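Local coordinates for protein DR2417 (Deinococcus radiodurans, PDB 4XWW) that degrades RNA as a dimeric metallo-beta-lactamase-fold ribonuclease J, probably trimming it from the 5' end and helping to mature ribosomal RNA, at residues P109-E117 against K275-H285; R130-V138 against F148-A159. All coordinates share one frame; numbering follows the deposited sequence.

Contact 1 and contact 2 have their centres about 14 Å apart, on the same side of the chain's centre. Along the sequence, 109-117 comes first, then both segments of contact 2, and 275-285 last. Contact 2 lies wholly within the metallo-beta-lactamase part and carries a zinc ligand, His153; contact 1 ties that part to the beta-CASP domain through helices 109-122 and 271-282. Asp157 of contact 2 joins them: its OD2 accepts a hydrogen bond from Leu110 N (2.8 Å) and a weak one from His285 NE2 (2.9 Å), one from each side of contact 1. The loop carrying a zinc ligand is thereby linked to the domain interface, close to the bound RNA.

Contact 1. Residues P109-E117 against K275-H285; sequences PLTLALVRE and KYAQAAQATGH
At the interface between the metallo-beta-lactamase and beta-CASP domains, helix 109-117 packs on helix 275-282, their axes 9.5 Å apart and their directions at 136°. Ala279 lies at the middle: its CB touches Leu110 CD1 and Leu114 CD2, both at 3.8 Å, so the two leucine methyls share this one small side chain. Leu110 CG stands anti to the backbone N (chi1 177°), which swings the branch end toward helix 275-282, where CD1 meets Thr283 OG1, while CB of the same leucine meets the His285 ring. Leu114 crosses Tyr276 at about a right angle, CD2 lying 3.7 Å from Tyr276 CE1.

At its C-terminal end helix 275-282 closes in a Schellman motif, with Gly284 at positive phi. Thr283 OG1 donates back to Ala279 O (2.7 Å), and its CG2 is directed at Pro109 and Ala113. Farther back along the helix, Glu117 lays its carboxylate over the aliphatic part of Lys275; OE2 stays 5.6 Å from Lys275 NZ, and water 1 lies within bonding distance of both Glu117 OE2 and Lys275 O. Tyr276 also packs on a phosphate of the bound RNA, so this helix pair borders the substrate cleft between the two domains of a beta-CASP nuclease.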
loop_
_atom_site.group_PDB
_atom_site.type_symbol
_atom_site.label_atom_id
_atom_site.label_comp_id
_atom_site.label_asym_id
_atom_site.label_seq_id
_atom_site.Cartn_x
_atom_site.Cartn_y
_atom_site.Cartn_z
ATOM N N PRO A 109 -23.944 -26.030 4.516
ATOM C CA PRO A 109 -23.054 -27.109 4.056
ATOM C C PRO A 109 -21.670 -26.685 3.525
ATOM O O PRO A 109 -20.702 -27.360 3.874
ATOM C CB PRO A 109 -23.867 -27.766 2.937
ATOM C CG PRO A 109 -25.264 -27.496 3.291
ATOM C CD PRO A 109 -25.274 -26.128 3.888
ATOM N N LEU A 110 -21.557 -25.645 2.702
ATOM C CA LEU A 110 -20.228 -25.272 2.205
ATOM C C LEU A 110 -19.365 -24.790 3.369
ATOM O O LEU A 110 -18.179 -25.110 3.455
ATOM C CB LEU A 110 -20.309 -24.185 1.117
ATOM C CG LEU A 110 -18.962 -23.686 0.581
ATOM C CD1 LEU A 110 -18.148 -24.851 -0.037
ATOM C CD2 LEU A 110 -19.200 -22.572 -0.430
ATOM N N THR A 111 -19.981 -24.045 4.283
ATOM C CA THR A 111 -19.276 -23.564 5.470
ATOM C C THR A 111 -18.683 -24.736 6.242
ATOM O O THR A 111 -17.485 -24.765 6.532
ATOM C CB THR A 111 -20.213 -22.757 6.386
ATOM O OG1 THR A 111 -20.815 -21.701 5.626
ATOM C CG2 THR A 111 -19.437 -22.156 7.548
ATOM N N LEU A 112 -19.491 -25.754 6.515
ATOM C CA LEU A 112 -18.984 -26.892 7.264
ATOM C C LEU A 112 -17.959 -27.705 6.476
ATOM O O LEU A 112 -17.027 -28.266 7.061
ATOM C CB LEU A 112 -20.151 -27.805 7.714
ATOM C CG LEU A 112 -21.179 -27.126 8.630
ATOM C CD1 LEU A 112 -22.179 -28.171 9.184
ATOM C CD2 LEU A 112 -20.506 -26.448 9.797
ATOM N N ALA A 113 -18.131 -27.799 5.160
ATOM C CA ALA A 113 -17.178 -28.565 4.364
ATOM C C ALA A 113 -15.786 -27.913 4.453
ATOM O O ALA A 113 -14.769 -28.602 4.619
ATOM C CB ALA A 113 -17.638 -28.670 2.920
ATOM N N LEU A 114 -15.755 -26.587 4.369
ATOM C CA LEU A 114 -14.498 -25.851 4.465
ATOM C C LEU A 114 -13.885 -25.973 5.866
ATOM O O LEU A 114 -12.677 -26.185 6.006
ATOM C CB LEU A 114 -14.721 -24.388 4.079
ATOM C CG LEU A 114 -15.124 -24.146 2.610
ATOM C CD1 LEU A 114 -15.550 -22.691 2.369
ATOM C CD2 LEU A 114 -13.982 -24.498 1.666
ATOM N N VAL A 115 -14.718 -25.879 6.899
ATOM C CA VAL A 115 -14.224 -26.004 8.267
ATOM C C VAL A 115 -13.734 -27.423 8.529
ATOM O O VAL A 115 -12.674 -27.614 9.123
ATOM C CB VAL A 115 -15.309 -25.603 9.296
ATOM C CG1 VAL A 115 -14.951 -26.069 10.700
ATOM C CG2 VAL A 115 -15.501 -24.088 9.263
ATOM N N ARG A 116 -14.498 -28.413 8.064
ATOM C CA ARG A 116 -14.154 -29.811 8.252
ATOM C C ARG A 116 -12.773 -30.108 7.678
ATOM O O ARG A 116 -11.960 -30.790 8.305
ATOM C CB ARG A 116 -15.222 -30.706 7.597
ATOM C CG ARG A 116 -15.401 -32.071 8.191
ATOM C CD ARG A 116 -16.545 -32.816 7.483
ATOM N NE ARG A 116 -17.845 -32.547 8.094
ATOM C CZ ARG A 116 -18.868 -31.955 7.486
ATOM N NH1 ARG A 116 -18.769 -31.558 6.223
ATOM N NH2 ARG A 116 -20.003 -31.769 8.149
ATOM N N GLU A 117 -12.505 -29.588 6.485
ATOM C CA GLU A 117 -11.210 -29.791 5.849
ATOM C C GLU A 117 -10.097 -29.085 6.625
ATOM O O GLU A 117 -8.995 -29.616 6.789
ATOM C CB GLU A 117 -11.243 -29.291 4.408
ATOM C CG GLU A 117 -10.122 -29.828 3.559
ATOM C CD GLU A 117 -9.780 -28.914 2.408
ATOM O OE1 GLU A 117 -8.602 -28.911 1.988
ATOM O OE2 GLU A 117 -10.686 -28.194 1.929
ATOM N N LYS A 275 -8.923 -26.587 -4.490
ATOM C CA LYS A 275 -9.501 -26.843 -3.180
ATOM C C LYS A 275 -10.933 -26.330 -3.068
ATOM O O LYS A 275 -11.818 -27.073 -2.659
ATOM C CB LYS A 275 -8.646 -26.218 -2.071
ATOM C CG LYS A 275 -9.310 -26.288 -0.696
ATOM C CD LYS A 275 -8.505 -25.570 0.371
ATOM C CE LYS A 275 -9.266 -24.377 0.920
ATOM N NZ LYS A 275 -8.462 -23.128 0.791
ATOM N N TYR A 276 -11.164 -25.064 -3.413
ATOM C CA TYR A 276 -12.511 -24.508 -3.303
ATOM C C TYR A 276 -13.453 -25.139 -4.317
ATOM O O TYR A 276 -14.630 -25.363 -4.010
ATOM C CB TYR A 276 -12.508 -22.982 -3.450
ATOM C CG TYR A 276 -12.121 -22.304 -2.168
ATOM C CD1 TYR A 276 -13.062 -22.067 -1.174
ATOM C CD2 TYR A 276 -10.805 -21.946 -1.924
ATOM C CE1 TYR A 276 -12.701 -21.469 0.022
ATOM C CE2 TYR A 276 -10.438 -21.337 -0.737
ATOM C CZ TYR A 276 -11.384 -21.106 0.232
ATOM O OH TYR A 276 -10.998 -20.513 1.412
ATOM N N ALA A 277 -12.935 -25.452 -5.500
ATOM C CA ALA A 277 -13.744 -26.086 -6.536
ATOM C C ALA A 277 -14.241 -27.448 -6.033
ATOM O O ALA A 277 -15.388 -27.841 -6.280
ATOM C CB ALA A 277 -12.953 -26.245 -7.829
ATOM N N GLN A 278 -13.369 -28.151 -5.315
ATOM C CA GLN A 278 -13.717 -29.455 -4.769
ATOM C C GLN A 278 -14.850 -29.334 -3.765
ATOM O O GLN A 278 -15.827 -30.069 -3.848
ATOM C CB GLN A 278 -12.508 -30.113 -4.111
ATOM C CG GLN A 278 -11.614 -30.845 -5.081
ATOM C CD GLN A 278 -10.411 -31.460 -4.398
ATOM O OE1 GLN A 278 -10.314 -31.464 -3.169
ATOM N NE2 GLN A 278 -9.481 -31.983 -5.193
ATOM N N ALA A 279 -14.709 -28.394 -2.831
ATOM C CA ALA A 279 -15.721 -28.148 -1.814
ATOM C C ALA A 279 -17.032 -27.659 -2.427
ATOM O O ALA A 279 -18.104 -28.099 -2.014
ATOM C CB ALA A 279 -15.207 -27.135 -0.788
ATOM N N ALA A 280 -16.946 -26.741 -3.392
ATOM C CA ALA A 280 -18.142 -26.222 -4.056
ATOM C C ALA A 280 -18.868 -27.337 -4.821
ATOM O O ALA A 280 -20.090 -27.408 -4.800
ATOM C CB ALA A 280 -17.791 -25.083 -4.992
ATOM N N GLN A 281 -18.120 -28.196 -5.505
ATOM C CA GLN A 281 -18.775 -29.288 -6.236
ATOM C C GLN A 281 -19.408 -30.293 -5.281
ATOM O O GLN A 281 -20.526 -30.765 -5.523
ATOM C CB GLN A 281 -17.780 -29.986 -7.165
ATOM C CG GLN A 281 -17.388 -29.157 -8.393
ATOM C CD GLN A 281 -16.518 -29.940 -9.357
ATOM O OE1 GLN A 281 -15.306 -29.993 -9.207
ATOM N NE2 GLN A 281 -17.140 -30.573 -10.334
ATOM N N ALA A 282 -18.718 -30.598 -4.183
ATOM C CA ALA A 282 -19.244 -31.568 -3.217
ATOM C C ALA A 282 -20.536 -31.093 -2.561
ATOM O O ALA A 282 -21.330 -31.911 -2.097
ATOM C CB ALA A 282 -18.206 -31.882 -2.147
ATOM N N THR A 283 -20.752 -29.779 -2.529
ATOM C CA THR A 283 -21.936 -29.237 -1.874
ATOM C C THR A 283 -22.916 -28.667 -2.889
ATOM O O THR A 283 -23.847 -27.944 -2.534
ATOM C CB THR A 283 -21.564 -28.162 -0.835
ATOM O OG1 THR A 283 -20.645 -27.239 -1.418
ATOM C CG2 THR A 283 -20.904 -28.817 0.382
ATOM N N GLY A 284 -22.697 -28.996 -4.155
ATOM C CA GLY A 284 -23.640 -28.662 -5.207
ATOM C C GLY A 284 -23.667 -27.235 -5.724
ATOM O O GLY A 284 -24.562 -26.871 -6.488
ATOM N N HIS A 285 -22.691 -26.419 -5.329
ATOM C CA HIS A 285 -22.681 -25.022 -5.751
ATOM C C HIS A 285 -21.938 -24.794 -7.054
ATOM O O HIS A 285 -22.106 -23.764 -7.689
ATOM C CB HIS A 285 -22.074 -24.139 -4.655
ATOM C CG HIS A 285 -22.842 -24.191 -3.378
ATOM N ND1 HIS A 285 -24.080 -23.611 -3.231
ATOM C CD2 HIS A 285 -22.555 -24.773 -2.184
ATOM C CE1 HIS A 285 -24.534 -23.835 -2.008
ATOM N NE2 HIS A 285 -23.619 -24.533 -1.353
HETATM O O HOH W 1 -11.523 -29.142 -0.846
#

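Contact 2. Residues R130-V138 against F148-A159. With ZN (zinc ion), chain E.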
loop_
_atom_site.group_PDB
_atom_site.type_symbol
_atom_site.label_atom_id
_atom_site.label_comp_id
_atom_site.label_asym_id
_atom_site.label_seq_id
_atom_site.Cartn_x
_atom_site.Cartn_y
_atom_site.Cartn_z
ATOM N N ARG A 130 -22.721 -29.386 12.961
ATOM C CA ARG A 130 -24.132 -29.641 12.705
ATOM C C ARG A 130 -24.675 -28.780 11.576
ATOM O O ARG A 130 -24.714 -27.554 11.663
ATOM C CB ARG A 130 -24.948 -29.406 13.971
ATOM C CG ARG A 130 -24.550 -30.312 15.098
ATOM C CD ARG A 130 -25.307 -29.966 16.355
ATOM N NE ARG A 130 -24.898 -30.808 17.469
ATOM C CZ ARG A 130 -25.570 -30.922 18.605
ATOM N NH1 ARG A 130 -26.703 -30.249 18.779
ATOM N NH2 ARG A 130 -25.111 -31.704 19.564
ATOM N N GLU A 131 -25.121 -29.439 10.519
ATOM C CA GLU A 131 -25.607 -28.745 9.339
ATOM C C GLU A 131 -26.978 -28.110 9.549
ATOM O O GLU A 131 -27.894 -28.733 10.108
ATOM C CB GLU A 131 -25.656 -29.717 8.161
ATOM C CG GLU A 131 -26.025 -29.067 6.849
ATOM C CD GLU A 131 -26.042 -30.057 5.704
ATOM O OE1 GLU A 131 -24.991 -30.682 5.444
ATOM O OE2 GLU A 131 -27.108 -30.214 5.075
ATOM N N VAL A 132 -27.117 -26.871 9.084
ATOM C CA VAL A 132 -28.416 -26.227 9.011
ATOM C C VAL A 132 -28.694 -25.787 7.585
ATOM O O VAL A 132 -27.835 -25.873 6.708
ATOM C CB VAL A 132 -28.523 -25.006 9.950
ATOM C CG1 VAL A 132 -28.454 -25.433 11.414
ATOM C CG2 VAL A 132 -27.454 -23.946 9.624
ATOM N N THR A 133 -29.898 -25.301 7.346
ATOM C CA THR A 133 -30.148 -24.587 6.103
ATOM C C THR A 133 -31.040 -23.394 6.403
ATOM O O THR A 133 -31.460 -23.213 7.535
ATOM C CB THR A 133 -30.784 -25.476 5.042
ATOM O OG1 THR A 133 -30.781 -24.783 3.784
ATOM C CG2 THR A 133 -32.208 -25.824 5.437
ATOM N N TYR A 134 -31.285 -22.557 5.400
ATOM C CA TYR A 134 -32.066 -21.350 5.619
ATOM C C TYR A 134 -33.428 -21.698 6.201
ATOM O O TYR A 134 -34.104 -22.614 5.720
ATOM C CB TYR A 134 -32.228 -20.574 4.323
ATOM C CG TYR A 134 -30.912 -20.273 3.667
ATOM C CD1 TYR A 134 -29.936 -19.531 4.332
ATOM C CD2 TYR A 134 -30.631 -20.738 2.400
ATOM C CE1 TYR A 134 -28.721 -19.255 3.737
ATOM C CE2 TYR A 134 -29.419 -20.472 1.802
ATOM C CZ TYR A 134 -28.474 -19.726 2.475
ATOM O OH TYR A 134 -27.272 -19.470 1.886
ATOM N N GLY A 135 -33.802 -20.971 7.245
ATOM C CA GLY A 135 -35.086 -21.144 7.895
ATOM C C GLY A 135 -35.034 -21.995 9.146
ATOM O O GLY A 135 -35.963 -21.978 9.959
ATOM N N ASP A 136 -33.954 -22.753 9.298
ATOM C CA ASP A 136 -33.774 -23.566 10.487
ATOM C C ASP A 136 -33.669 -22.680 11.712
ATOM O O ASP A 136 -33.082 -21.608 11.665
ATOM C CB ASP A 136 -32.530 -24.445 10.377
ATOM C CG ASP A 136 -32.767 -25.691 9.541
ATOM O OD1 ASP A 136 -33.940 -26.000 9.257
ATOM O OD2 ASP A 136 -31.784 -26.365 9.183
ATOM N N GLU A 137 -34.255 -23.155 12.803
ATOM C CA GLU A 137 -34.175 -22.486 14.091
ATOM C C GLU A 137 -33.511 -23.425 15.071
ATOM O O GLU A 137 -33.996 -24.540 15.301
ATOM C CB GLU A 137 -35.559 -22.093 14.609
ATOM C CG GLU A 137 -36.175 -20.880 13.940
ATOM C CD GLU A 137 -37.476 -20.444 14.603
ATOM O OE1 GLU A 137 -38.523 -20.450 13.920
ATOM O OE2 GLU A 137 -37.452 -20.092 15.802
ATOM N N VAL A 138 -32.426 -22.977 15.687
ATOM C CA VAL A 138 -31.657 -23.857 16.550
ATOM C C VAL A 138 -31.617 -23.308 17.973
ATOM O O VAL A 138 -31.602 -22.105 18.155
ATOM C CB VAL A 138 -30.246 -24.041 15.969
ATOM C CG1 VAL A 138 -29.290 -24.552 17.009
ATOM C CG2 VAL A 138 -30.315 -24.983 14.781
ATOM N N PHE A 148 -31.743 -18.929 10.985
ATOM C CA PHE A 148 -30.871 -18.602 9.865
ATOM C C PHE A 148 -31.682 -18.075 8.691
ATOM O O PHE A 148 -32.779 -18.559 8.441
ATOM C CB PHE A 148 -30.070 -19.841 9.443
ATOM C CG PHE A 148 -29.050 -20.284 10.459
ATOM C CD1 PHE A 148 -29.431 -20.998 11.581
ATOM C CD2 PHE A 148 -27.704 -20.005 10.277
ATOM C CE1 PHE A 148 -28.495 -21.402 12.520
ATOM C CE2 PHE A 148 -26.764 -20.416 11.210
ATOM C CZ PHE A 148 -27.164 -21.117 12.332
ATOM N N PHE A 149 -31.153 -17.094 7.963
ATOM C CA PHE A 149 -31.785 -16.718 6.702
ATOM C C PHE A 149 -30.720 -16.351 5.657
ATOM O O PHE A 149 -29.583 -16.001 5.985
ATOM C CB PHE A 149 -32.786 -15.573 6.900
ATOM C CG PHE A 149 -32.176 -14.328 7.463
ATOM C CD1 PHE A 149 -32.093 -14.140 8.835
ATOM C CD2 PHE A 149 -31.680 -13.338 6.620
ATOM C CE1 PHE A 149 -31.532 -12.992 9.364
ATOM C CE2 PHE A 149 -31.098 -12.173 7.139
ATOM C CZ PHE A 149 -31.017 -12.001 8.517
ATOM N N CYS A 150 -31.102 -16.442 4.390
ATOM C CA CYS A 150 -30.155 -16.257 3.299
ATOM C C CYS A 150 -29.825 -14.794 3.053
ATOM O O CYS A 150 -30.712 -13.962 2.958
ATOM C CB CYS A 150 -30.722 -16.880 2.025
ATOM S SG CYS A 150 -29.607 -16.734 0.616
ATOM N N MET A 151 -28.534 -14.487 2.939
ATOM C CA MET A 151 -28.117 -13.194 2.387
ATOM C C MET A 151 -27.064 -13.430 1.310
ATOM O O MET A 151 -26.098 -14.148 1.531
ATOM C CB MET A 151 -27.566 -12.262 3.475
ATOM C CG MET A 151 -28.600 -11.962 4.594
ATOM S SD MET A 151 -29.905 -10.883 3.967
ATOM C CE MET A 151 -29.022 -9.350 3.916
ATOM N N THR A 152 -27.256 -12.832 0.140
ATOM C CA THR A 152 -26.237 -12.948 -0.897
ATOM C C THR A 152 -24.914 -12.322 -0.453
ATOM O O THR A 152 -24.880 -11.351 0.304
ATOM C CB THR A 152 -26.676 -12.292 -2.222
ATOM O OG1 THR A 152 -27.259 -11.008 -1.958
ATOM C CG2 THR A 152 -27.686 -13.149 -2.940
ATOM N N HIS A 153 -23.833 -12.916 -0.940
ATOM C CA HIS A 153 -22.466 -12.528 -0.592
ATOM C C HIS A 153 -21.579 -13.112 -1.692
ATOM O O HIS A 153 -22.083 -13.640 -2.683
ATOM C CB HIS A 153 -22.121 -13.061 0.817
ATOM C CG HIS A 153 -20.854 -12.513 1.409
ATOM N ND1 HIS A 153 -20.347 -11.262 1.097
ATOM C CD2 HIS A 153 -19.990 -13.059 2.300
ATOM C CE1 HIS A 153 -19.227 -11.068 1.772
ATOM N NE2 HIS A 153 -18.976 -12.146 2.487
ATOM N N SER A 154 -20.268 -13.036 -1.507
ATOM C CA SER A 154 -19.308 -13.443 -2.527
ATOM C C SER A 154 -18.885 -14.907 -2.367
ATOM O O SER A 154 -17.948 -15.367 -3.036
ATOM C CB SER A 154 -18.084 -12.544 -2.449
ATOM O OG SER A 154 -17.732 -12.387 -1.083
ATOM N N ILE A 155 -19.556 -15.613 -1.453
ATOM C CA ILE A 155 -19.386 -17.064 -1.284
ATOM C C ILE A 155 -20.790 -17.651 -1.039
ATOM O O ILE A 155 -21.635 -16.980 -0.454
ATOM C CB ILE A 155 -18.408 -17.401 -0.112
ATOM C CG1 ILE A 155 -17.978 -18.878 -0.141
ATOM C CG2 ILE A 155 -19.039 -17.067 1.253
ATOM C CD1 ILE A 155 -16.954 -19.251 0.938
ATOM N N PRO A 156 -21.065 -18.871 -1.531
ATOM C CA PRO A 156 -22.370 -19.502 -1.270
ATOM C C PRO A 156 -22.583 -19.870 0.206
ATOM O O PRO A 156 -21.619 -19.860 0.993
ATOM C CB PRO A 156 -22.330 -20.777 -2.134
ATOM C CG PRO A 156 -21.320 -20.500 -3.186
ATOM C CD PRO A 156 -20.285 -19.611 -2.545
ATOM N N ASP A 157 -23.824 -20.195 0.558
ATOM C CA ASP A 157 -24.165 -20.702 1.884
ATOM C C ASP A 157 -23.789 -19.674 2.942
ATOM O O ASP A 157 -23.219 -20.003 3.981
ATOM C CB ASP A 157 -23.481 -22.042 2.148
ATOM C CG ASP A 157 -24.239 -23.224 1.543
ATOM O OD1 ASP A 157 -25.413 -23.054 1.129
ATOM O OD2 ASP A 157 -23.652 -24.328 1.490
ATOM N N ASN A 158 -24.121 -18.426 2.631
ATOM C CA ASN A 158 -23.910 -17.286 3.511
ATOM C C ASN A 158 -25.195 -16.915 4.222
ATOM O O ASN A 158 -26.235 -16.742 3.586
ATOM C CB ASN A 158 -23.411 -16.095 2.703
ATOM C CG ASN A 158 -23.133 -14.902 3.565
ATOM O OD1 ASN A 158 -22.114 -14.853 4.242
ATOM N ND2 ASN A 158 -24.032 -13.921 3.541
ATOM N N ALA A 159 -25.142 -16.805 5.544
ATOM C CA ALA A 159 -26.355 -16.530 6.296
ATOM C C ALA A 159 -26.246 -15.286 7.130
ATOM O O ALA A 159 -25.169 -14.930 7.612
ATOM C CB ALA A 159 -26.714 -17.717 7.217
HETATM ZN ZN ZN E . -17.442 -12.782 3.863
HETATM O O HOH W 2 -25.928 -17.142 0.541
HETATM O O HOH W 3 -27.063 -21.593 -0.625
HETATM O O HOH W 4 -16.782 -11.220 4.641
#
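Tyr134 lays its ring across Cys150, and this is the tight part of the contact. Cys150 CB sits over the middle of one ring face, 3.5 Å from the centroid and 8° off the normal, a CH-pi contact. The sulfur, SG, anti to the backbone N (chi1 -179°), covers the same face farther toward the hydroxyl end, 4.1 Å from the centroid. Ala159 CB and Asn158 O come to the edge of the ring.

A second aromatic contact lies beside it. Val132 points CG2 almost straight down the normal of the Phe148 ring, 3.8 Å from its centroid, and Asp136 O lies at that ring's edge. The backbones join there through two bonds to one residue: Phe148 N donates to Asp136 O in a nearly straight bond (3.1 Å, 166°), and Gly135 N donates to Phe148 O from above the carbonyl plane. Thr133 to Asp136 form a type II turn with Gly135 at positive phi; Asp136 OD2 takes the Thr133 N-H (2.8 Å) and braces it.

Ordered waters fill in around the Tyr134 OH among buried residues. Water 2 meets it, accepts from Asn158 N and lies within bonding distance of Met151 O; water 3 donates to Asp157 OD1, while Asp157 OD2 takes the Leu110 N-H. The solvent side is the turn, where Thr133 and Gly135 are exposed. Beyond the tyrosine, Asn158 ND2 donates to Met151 O and also bonds Asp175 O, tying together the loop that bears His153, whose NE2 binds zinc at 2.2 Å alongside His84 and His86.

The turn links edge strand 128-131 of one sheet to edge strand 137-140 of the other; Tyr106 of strand 104-107 packs on Val132 and Phe148, and helix 109-122 lies against Pro156 and Asp157.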